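Packaging protein UL32 (Human herpesvirus 8 type M, PDB 6XF9) probably takes part in cleavage and packaging of viral genomic DNA into capsids, working as a zinc-binding pentameric ring. Local coordinates at residues D[329-343]-D[355-368]. Residues are numbered along the deposited sequence; the frame is centred on the assembly and turned at random.
Sequences LVDRIAFVLDNPFAM and IRGCTPQEIHKHLF. With ZN (zinc ion), chain P.
I333 is the knob of this contact: from helix 329-338 its side chain drops into a hole formed by P360, I363, H364 and F368, all of helix 360-368; the N-to-C directions of these two short segments lie 115° apart. CB points toward the partner helix; from it CG2, anti to the backbone N, meets I363 CG2 at 3.6 Å, while CG1 passes the same methyl at 4.0 Å. CD1, at the tip, reaches the helix backbone, 3.5 Å from H364 N, and also touches the edge of the F368 ring. L329 CD2 sits over a face of that ring, a CH-pi contact. V330 CG1 packs against H364, whose ND1 is hydrogen-bonded to Y466. One turn beyond I333, L337 meets I363 tip to tip, CD1 to CD1.

Polar contacts gather around L337 to P340. The R356 guanidinium takes A342 CB on one face; NH2 bonds to L337 O (3.3 Å), near its plane, and NH1 to P340 O (3.2 Å), tilted from it, though D338 to P340 are poorly ordered. D338 forms a salt bridge through OD2 with R63 of a neighbouring subunit. H366 binds zinc through ND1 with C296, C299 and C373. Apolar packing, with no hydrogen bond across it, thus joins helix 329-338 to the zinc-binding H366 helix, while the polar bonds come from R356 on the preceding helix 349-357.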
ATOM      1  N   LEU D 329     -26.859 -19.061 -20.474  1.00 45.15           N
ATOM      2  CA  LEU D 329     -27.604 -19.863 -19.515  1.00 45.16           C
ATOM      3  C   LEU D 329     -29.054 -19.387 -19.387  1.00 45.15           C
ATOM      4  O   LEU D 329     -29.958 -20.203 -19.193  1.00 45.82           O
ATOM      5  CB  LEU D 329     -26.896 -19.846 -18.167  1.00 42.74           C
ATOM      6  CG  LEU D 329     -25.588 -20.611 -18.218  1.00 42.61           C
ATOM      7  CD1 LEU D 329     -24.715 -20.358 -16.975  1.00 39.45           C
ATOM      8  CD2 LEU D 329     -25.940 -22.048 -18.385  1.00 44.68           C
ATOM      9  N   VAL D 330     -29.310 -18.074 -19.477  1.00 43.92           N
ATOM     10  CA  VAL D 330     -30.700 -17.632 -19.309  1.00 43.41           C
ATOM     11  C   VAL D 330     -31.537 -18.002 -20.530  1.00 44.77           C
ATOM     12  O   VAL D 330     -32.748 -18.229 -20.413  1.00 44.69           O
ATOM     13  CB  VAL D 330     -30.813 -16.121 -18.997  1.00 41.76           C
ATOM     14  CG1 VAL D 330     -30.313 -15.816 -17.614  1.00 40.08           C
ATOM     15  CG2 VAL D 330     -30.084 -15.288 -20.012  1.00 41.80           C
ATOM     16  N   ASP D 331     -30.929 -18.055 -21.719  1.00 56.45           N
ATOM     17  CA  ASP D 331     -31.652 -18.517 -22.904  1.00 57.55           C
ATOM     18  C   ASP D 331     -31.867 -20.034 -22.892  1.00 58.39           C
ATOM     19  O   ASP D 331     -32.961 -20.503 -23.223  1.00 58.61           O
ATOM     20  CB  ASP D 331     -30.909 -18.078 -24.163  1.00 58.08           C
ATOM     21  CG  ASP D 331     -31.119 -16.609 -24.462  1.00 57.25           C
ATOM     22  OD1 ASP D 331     -32.226 -16.113 -24.131  1.00 56.67           O
ATOM     23  OD2 ASP D 331     -30.175 -15.946 -24.978  1.00 57.06           O
ATOM     24  N   ARG D 332     -30.852 -20.811 -22.481  1.00 47.89           N
ATOM     25  CA  ARG D 332     -31.016 -22.259 -22.349  1.00 48.39           C
ATOM     26  C   ARG D 332     -32.161 -22.596 -21.411  1.00 47.60           C
ATOM     27  O   ARG D 332     -32.932 -23.529 -21.661  1.00 47.83           O
ATOM     28  CB  ARG D 332     -29.748 -22.885 -21.799  1.00 48.99           C
ATOM     29  CG  ARG D 332     -28.597 -22.924 -22.720  1.00 49.91           C
ATOM     30  CD  ARG D 332     -27.382 -23.465 -22.017  1.00 50.12           C
ATOM     31  NE  ARG D 332     -26.222 -23.417 -22.888  1.00 50.65           N
ATOM     32  CZ  ARG D 332     -25.543 -24.477 -23.283  1.00 51.60           C
ATOM     33  NH1 ARG D 332     -25.904 -25.680 -22.862  1.00 51.92           N
ATOM     34  NH2 ARG D 332     -24.491 -24.322 -24.082  1.00 51.92           N
ATOM     35  N   ILE D 333     -32.252 -21.876 -20.297  1.00 50.13           N
ATOM     36  CA  ILE D 333     -33.349 -22.072 -19.365  1.00 48.84           C
ATOM     37  C   ILE D 333     -34.679 -21.769 -20.045  1.00 48.89           C
ATOM     38  O   ILE D 333     -35.658 -22.513 -19.896  1.00 48.57           O
ATOM     39  CB  ILE D 333     -33.121 -21.198 -18.122  1.00 47.58           C
ATOM     40  CG1 ILE D 333     -31.903 -21.703 -17.350  1.00 47.64           C
ATOM     41  CG2 ILE D 333     -34.344 -21.179 -17.257  1.00 46.28           C
ATOM     42  CD1 ILE D 333     -31.289 -20.679 -16.423  1.00 46.48           C
ATOM     43  N   ALA D 334     -34.741 -20.673 -20.802  1.00 51.43           N
ATOM     44  CA  ALA D 334     -35.977 -20.352 -21.506  1.00 51.33           C
ATOM     45  C   ALA D 334     -36.307 -21.413 -22.543  1.00 52.42           C
ATOM     46  O   ALA D 334     -37.466 -21.813 -22.674  1.00 52.41           O
ATOM     47  CB  ALA D 334     -35.882 -18.977 -22.155  1.00 51.24           C
ATOM     48  N   PHE D 335     -35.296 -21.900 -23.273  1.00 70.56           N
ATOM     49  CA  PHE D 335     -35.533 -22.924 -24.294  1.00 71.37           C
ATOM     50  C   PHE D 335     -36.073 -24.214 -23.688  1.00 71.03           C
ATOM     51  O   PHE D 335     -37.006 -24.814 -24.230  1.00 71.30           O
ATOM     52  CB  PHE D 335     -34.250 -23.230 -25.074  1.00 72.44           C
ATOM     53  CG  PHE D 335     -33.802 -22.115 -26.012  1.00 73.14           C
ATOM     54  CD1 PHE D 335     -34.509 -20.912 -26.102  1.00 72.44           C
ATOM     55  CD2 PHE D 335     -32.650 -22.274 -26.801  1.00 74.02           C
ATOM     56  CE1 PHE D 335     -34.076 -19.905 -26.963  1.00 72.57           C
ATOM     57  CE2 PHE D 335     -32.218 -21.268 -27.664  1.00 73.90           C
ATOM     58  CZ  PHE D 335     -32.930 -20.086 -27.743  1.00 73.34           C
ATOM     59  N   VAL D 336     -35.490 -24.674 -22.577  1.00 57.36           N
ATOM     60  CA  VAL D 336     -35.971 -25.908 -21.950  1.00 56.71           C
ATOM     61  C   VAL D 336     -37.416 -25.757 -21.488  1.00 55.49           C
ATOM     62  O   VAL D 336     -38.239 -26.653 -21.686  1.00 55.39           O
ATOM     63  CB  VAL D 336     -35.048 -26.314 -20.790  1.00 56.02           C
ATOM     64  CG1 VAL D 336     -35.741 -27.325 -19.917  1.00 54.81           C
ATOM     65  CG2 VAL D 336     -33.749 -26.877 -21.335  1.00 57.27           C
ATOM     66  N   LEU D 337     -37.753 -24.620 -20.894  1.00 65.33           N
ATOM     67  CA  LEU D 337     -39.056 -24.401 -20.276  1.00 64.34           C
ATOM     68  C   LEU D 337     -40.105 -23.757 -21.178  1.00 64.75           C
ATOM     69  O   LEU D 337     -41.226 -23.548 -20.706  1.00 64.10           O
ATOM     70  CB  LEU D 337     -38.901 -23.533 -19.021  1.00 63.28           C
ATOM     71  CG  LEU D 337     -38.045 -24.086 -17.880  1.00 62.33           C
ATOM     72  CD1 LEU D 337     -38.203 -23.149 -16.732  1.00 61.20           C
ATOM     73  CD2 LEU D 337     -38.511 -25.484 -17.471  1.00 61.64           C
ATOM     74  N   ASP D 338     -39.785 -23.382 -22.425  1.00 94.34           N
ATOM     75  CA  ASP D 338     -40.847 -22.920 -23.325  1.00 94.66           C
ATOM     76  C   ASP D 338     -41.704 -24.083 -23.795  1.00 94.99           C
ATOM     77  O   ASP D 338     -42.928 -23.952 -23.925  1.00 94.80           O
ATOM     78  CB  ASP D 338     -40.292 -22.189 -24.540  1.00 95.68           C
ATOM     79  CG  ASP D 338     -41.404 -21.746 -25.502  1.00 96.22           C
ATOM     80  OD1 ASP D 338     -42.518 -21.435 -25.008  1.00 95.70           O
ATOM     81  OD2 ASP D 338     -41.187 -21.740 -26.741  1.00 96.94           O
ATOM     82  N   ASN D 339     -41.063 -25.239 -23.961  1.00 96.61           N
ATOM     83  CA  ASN D 339     -41.735 -26.425 -24.471  1.00 96.75           C
ATOM     84  C   ASN D 339     -42.934 -26.730 -23.606  1.00 96.00           C
ATOM     85  O   ASN D 339     -42.858 -26.667 -22.378  1.00 95.11           O
ATOM     86  CB  ASN D 339     -40.780 -27.620 -24.495  1.00 97.11           C
ATOM     87  CG  ASN D 339     -41.446 -28.886 -24.995  1.00 97.58           C
ATOM     88  OD1 ASN D 339     -42.629 -28.888 -25.333  1.00 97.49           O
ATOM     89  ND2 ASN D 339     -40.686 -29.975 -25.042  1.00 97.91           N
ATOM     90  N   PRO D 340     -44.061 -27.032 -24.215  1.00101.31           N
ATOM     91  CA  PRO D 340     -45.277 -27.261 -23.460  1.00100.60           C
ATOM     92  C   PRO D 340     -45.179 -28.491 -22.638  1.00 99.94           C
ATOM     93  O   PRO D 340     -45.882 -28.604 -21.682  1.00 99.26           O
ATOM     94  CB  PRO D 340     -46.319 -27.408 -24.546  1.00101.91           C
ATOM     95  CG  PRO D 340     -45.743 -26.692 -25.705  1.00102.75           C
ATOM     96  CD  PRO D 340     -44.318 -27.117 -25.649  1.00102.56           C
ATOM     97  N   PHE D 341     -44.305 -29.397 -23.006  1.00 85.81           N
ATOM     98  CA  PHE D 341     -44.149 -30.648 -22.301  1.00 85.36           C
ATOM     99  C   PHE D 341     -42.965 -30.634 -21.389  1.00 84.54           C
ATOM    100  O   PHE D 341     -42.406 -31.656 -21.092  1.00 84.46           O
ATOM    101  CB  PHE D 341     -43.976 -31.787 -23.295  1.00 85.83           C
ATOM    102  N   ALA D 342     -42.581 -29.460 -20.950  1.00 66.57           N
ATOM    103  CA  ALA D 342     -41.393 -29.294 -20.138  1.00 66.10           C
ATOM    104  C   ALA D 342     -41.325 -30.003 -18.837  1.00 64.80           C
ATOM    105  O   ALA D 342     -42.279 -30.138 -18.139  1.00 63.90           O
ATOM    106  CB  ALA D 342     -41.174 -27.836 -19.887  1.00 65.86           C
ATOM    107  N   MET D 343     -40.142 -30.451 -18.499  1.00 73.23           N
ATOM    108  CA  MET D 343     -40.007 -31.134 -17.205  1.00 71.96           C
ATOM    109  C   MET D 343     -40.997 -32.269 -16.958  1.00 71.51           C
ATOM    110  O   MET D 343     -41.693 -32.275 -15.942  1.00 70.38           O
ATOM    111  CB  MET D 343     -40.087 -30.118 -16.061  1.00 70.69           C
ATOM    112  CG  MET D 343     -39.030 -29.027 -16.126  1.00 70.81           C
ATOM    113  SD  MET D 343     -39.148 -27.861 -14.757  1.00 69.58           S
ATOM    114  CE  MET D 343     -38.873 -28.949 -13.361  1.00 67.64           C
ATOM    115  N   ILE D 355     -42.240 -23.821 -11.217  1.00 53.94           N
ATOM    116  CA  ILE D 355     -40.890 -23.756 -11.771  1.00 54.16           C
ATOM    117  C   ILE D 355     -40.910 -23.107 -13.150  1.00 55.77           C
ATOM    118  O   ILE D 355     -40.084 -22.242 -13.461  1.00 56.53           O
ATOM    119  CB  ILE D 355     -40.260 -25.162 -11.797  1.00 53.74           C
ATOM    120  CG1 ILE D 355     -40.009 -25.664 -10.363  1.00 51.84           C
ATOM    121  CG2 ILE D 355     -38.975 -25.181 -12.617  1.00 54.66           C
ATOM    122  CD1 ILE D 355     -39.473 -27.097 -10.294  1.00 51.42           C
ATOM    123  N   ARG D 356     -41.853 -23.515 -13.998  1.00 73.04           N
ATOM    124  CA  ARG D 356     -41.943 -22.974 -15.355  1.00 74.24           C
ATOM    125  C   ARG D 356     -42.416 -21.534 -15.386  1.00 74.44           C
ATOM    126  O   ARG D 356     -42.238 -20.861 -16.405  1.00 75.55           O
ATOM    127  CB  ARG D 356     -42.860 -23.847 -16.195  1.00 74.87           C
ATOM    128  CG  ARG D 356     -42.300 -25.244 -16.332  1.00 75.09           C
ATOM    129  CD  ARG D 356     -43.133 -26.067 -17.267  1.00 76.01           C
ATOM    130  NE  ARG D 356     -43.215 -25.434 -18.578  1.00 77.30           N
ATOM    131  CZ  ARG D 356     -44.102 -25.768 -19.506  1.00 77.95           C
ATOM    132  NH1 ARG D 356     -44.968 -26.749 -19.263  1.00 77.70           N
ATOM    133  NH2 ARG D 356     -44.108 -25.145 -20.681  1.00 78.76           N
ATOM    134  N   GLY D 357     -43.078 -21.068 -14.328  1.00 57.78           N
ATOM    135  CA  GLY D 357     -43.470 -19.672 -14.243  1.00 57.84           C
ATOM    136  C   GLY D 357     -42.377 -18.746 -13.752  1.00 57.85           C
ATOM    137  O   GLY D 357     -42.473 -17.532 -13.959  1.00 58.31           O
ATOM    138  N   CYS D 358     -41.366 -19.286 -13.069  1.00 56.66           N
ATOM    139  CA  CYS D 358     -40.239 -18.477 -12.636  1.00 56.43           C
ATOM    140  C   CYS D 358     -39.549 -17.850 -13.835  1.00 57.36           C
ATOM    141  O   CYS D 358     -39.511 -18.424 -14.928  1.00 58.20           O
ATOM    142  CB  CYS D 358     -39.241 -19.316 -11.840  1.00 55.49           C
ATOM    143  SG  CYS D 358     -39.806 -19.815 -10.182  1.00 54.25           S
ATOM    144  N   THR D 359     -38.985 -16.665 -13.617  1.00 45.81           N
ATOM    145  CA  THR D 359     -38.228 -16.007 -14.663  1.00 46.39           C
ATOM    146  C   THR D 359     -36.915 -16.751 -14.903  1.00 46.49           C
ATOM    147  O   THR D 359     -36.406 -17.425 -14.003  1.00 45.99           O
ATOM    148  CB  THR D 359     -37.960 -14.557 -14.268  1.00 45.99           C
ATOM    149  OG1 THR D 359     -36.893 -14.501 -13.310  1.00 45.32           O
ATOM    150  CG2 THR D 359     -39.183 -13.980 -13.646  1.00 45.69           C
ATOM    151  N   PRO D 360     -36.339 -16.639 -16.109  1.00 41.63           N
ATOM    152  CA  PRO D 360     -35.036 -17.290 -16.349  1.00 41.98           C
ATOM    153  C   PRO D 360     -33.947 -16.773 -15.436  1.00 41.19           C
ATOM    154  O   PRO D 360     -32.962 -17.477 -15.210  1.00 41.38           O
ATOM    155  CB  PRO D 360     -34.737 -16.985 -17.826  1.00 42.94           C
ATOM    156  CG  PRO D 360     -36.063 -16.558 -18.424  1.00 42.91           C
ATOM    157  CD  PRO D 360     -36.812 -15.903 -17.294  1.00 42.13           C
ATOM    158  N   GLN D 361     -34.064 -15.543 -14.935  1.00 54.93           N
ATOM    159  CA  GLN D 361     -33.103 -15.082 -13.942  1.00 53.47           C
ATOM    160  C   GLN D 361     -33.270 -15.813 -12.613  1.00 53.03           C
ATOM    161  O   GLN D 361     -32.274 -16.176 -11.990  1.00 52.38           O
ATOM    162  CB  GLN D 361     -33.241 -13.584 -13.721  1.00 52.88           C
ATOM    163  CG  GLN D 361     -32.754 -12.690 -14.845  1.00 52.99           C
ATOM    164  CD  GLN D 361     -33.761 -12.520 -15.934  1.00 54.03           C
ATOM    165  OE1 GLN D 361     -34.928 -12.866 -15.770  1.00 54.64           O
ATOM    166  NE2 GLN D 361     -33.338 -11.926 -17.040  1.00 54.49           N
ATOM    167  N   GLU D 362     -34.507 -16.036 -12.142  1.00 57.22           N
ATOM    168  CA  GLU D 362     -34.666 -16.761 -10.878  1.00 56.58           C
ATOM    169  C   GLU D 362     -34.056 -18.138 -10.976  1.00 56.65           C
ATOM    170  O   GLU D 362     -33.407 -18.602 -10.034  1.00 55.51           O
ATOM    171  CB  GLU D 362     -36.130 -16.888 -10.462  1.00 56.66           C
ATOM    172  CG  GLU D 362     -36.862 -15.566 -10.248  1.00 57.00           C
ATOM    173  CD  GLU D 362     -38.198 -15.751  -9.556  1.00 56.99           C
ATOM    174  OE1 GLU D 362     -39.231 -15.657 -10.269  1.00 57.29           O
ATOM    175  OE2 GLU D 362     -38.211 -16.036  -8.325  1.00 56.82           O
ATOM    176  N   ILE D 363     -34.272 -18.817 -12.103  1.00 42.22           N
ATOM    177  CA  ILE D 363     -33.715 -20.151 -12.287  1.00 41.79           C
ATOM    178  C   ILE D 363     -32.214 -20.059 -12.519  1.00 42.25           C
ATOM    179  O   ILE D 363     -31.442 -20.864 -11.984  1.00 40.49           O
ATOM    180  CB  ILE D 363     -34.446 -20.863 -13.440  1.00 42.99           C
ATOM    181  CG1 ILE D 363     -35.886 -21.146 -13.028  1.00 42.20           C
ATOM    182  CG2 ILE D 363     -33.767 -22.164 -13.817  1.00 43.22           C
ATOM    183  CD1 ILE D 363     -36.796 -21.370 -14.179  1.00 43.24           C
ATOM    184  N   HIS D 364     -31.769 -19.068 -13.300  1.00 44.02           N
ATOM    185  CA  HIS D 364     -30.334 -18.834 -13.456  1.00 42.72           C
ATOM    186  C   HIS D 364     -29.681 -18.593 -12.107  1.00 39.76           C
ATOM    187  O   HIS D 364     -28.655 -19.199 -11.779  1.00 38.08           O
ATOM    188  CB  HIS D 364     -30.082 -17.631 -14.365  1.00 43.16           C
ATOM    189  CG  HIS D 364     -28.629 -17.326 -14.577  1.00 41.89           C
ATOM    190  ND1 HIS D 364     -28.147 -16.040 -14.715  1.00 40.68           N
ATOM    191  CD2 HIS D 364     -27.555 -18.144 -14.697  1.00 41.35           C
ATOM    192  CE1 HIS D 364     -26.837 -16.079 -14.892  1.00 39.51           C
ATOM    193  NE2 HIS D 364     -26.453 -17.343 -14.886  1.00 39.87           N
ATOM    194  N   LYS D 365     -30.254 -17.679 -11.319  1.00 41.85           N
ATOM    195  CA  LYS D 365     -29.715 -17.360 -10.003  1.00 39.04           C
ATOM    196  C   LYS D 365     -29.655 -18.589  -9.128  1.00 37.48           C
ATOM    197  O   LYS D 365     -28.665 -18.810  -8.425  1.00 35.41           O
ATOM    198  CB  LYS D 365     -30.568 -16.295  -9.341  1.00 39.56           C
ATOM    199  CG  LYS D 365     -30.317 -16.144  -7.890  1.00 37.75           C
ATOM    200  CD  LYS D 365     -31.338 -15.209  -7.288  1.00 38.71           C
ATOM    201  CE  LYS D 365     -31.332 -15.355  -5.805  1.00 37.57           C
ATOM    202  NZ  LYS D 365     -32.146 -14.293  -5.209  1.00 38.98           N
ATOM    203  N   HIS D 366     -30.702 -19.402  -9.150  1.00 42.90           N
ATOM    204  CA  HIS D 366     -30.776 -20.500  -8.193  1.00 40.88           C
ATOM    205  C   HIS D 366     -29.862 -21.647  -8.563  1.00 40.06           C
ATOM    206  O   HIS D 366     -29.186 -22.198  -7.695  1.00 38.20           O
ATOM    207  CB  HIS D 366     -32.225 -21.009  -8.079  1.00 42.04           C
ATOM    208  CG  HIS D 366     -32.362 -22.256  -7.261  1.00 39.99           C
ATOM    209  ND1 HIS D 366     -32.426 -22.240  -5.881  1.00 38.32           N
ATOM    210  CD2 HIS D 366     -32.413 -23.556  -7.630  1.00 39.69           C
ATOM    211  CE1 HIS D 366     -32.520 -23.483  -5.441  1.00 37.09           C
ATOM    212  NE2 HIS D 366     -32.502 -24.300  -6.480  1.00 37.86           N
ATOM    213  N   LEU D 367     -29.792 -22.018  -9.837  1.00 38.88           N
ATOM    214  CA  LEU D 367     -29.009 -23.198 -10.198  1.00 38.84           C
ATOM    215  C   LEU D 367     -27.537 -22.898 -10.431  1.00 38.44           C
ATOM    216  O   LEU D 367     -26.707 -23.804 -10.292  1.00 38.14           O
ATOM    217  CB  LEU D 367     -29.569 -23.864 -11.459  1.00 41.80           C
ATOM    218  CG  LEU D 367     -30.927 -24.563 -11.379  1.00 42.09           C
ATOM    219  CD1 LEU D 367     -31.388 -24.915 -12.782  1.00 45.07           C
ATOM    220  CD2 LEU D 367     -30.851 -25.796 -10.521  1.00 40.43           C
ATOM    221  N   PHE D 368     -27.174 -21.665 -10.819  1.00 36.28           N
ATOM    222  CA  PHE D 368     -25.811 -21.407 -11.271  1.00 35.94           C
ATOM    223  C   PHE D 368     -25.105 -20.254 -10.574  1.00 33.74           C
ATOM    224  O   PHE D 368     -23.882 -20.177 -10.689  1.00 33.02           O
ATOM    225  CB  PHE D 368     -25.785 -21.139 -12.790  1.00 38.96           C
ATOM    226  CG  PHE D 368     -26.425 -22.232 -13.643  1.00 41.91           C
ATOM    227  CD1 PHE D 368     -25.721 -23.381 -13.977  1.00 42.73           C
ATOM    228  CD2 PHE D 368     -27.730 -22.095 -14.119  1.00 44.00           C
ATOM    229  CE1 PHE D 368     -26.301 -24.385 -14.762  1.00 45.68           C
ATOM    230  CE2 PHE D 368     -28.320 -23.103 -14.915  1.00 46.79           C
ATOM    231  CZ  PHE D 368     -27.601 -24.241 -15.228  1.00 47.53           C
TER
HETATM  232 ZN    ZN P 502     -32.665 -20.559  -4.488  1.00 47.64          ZN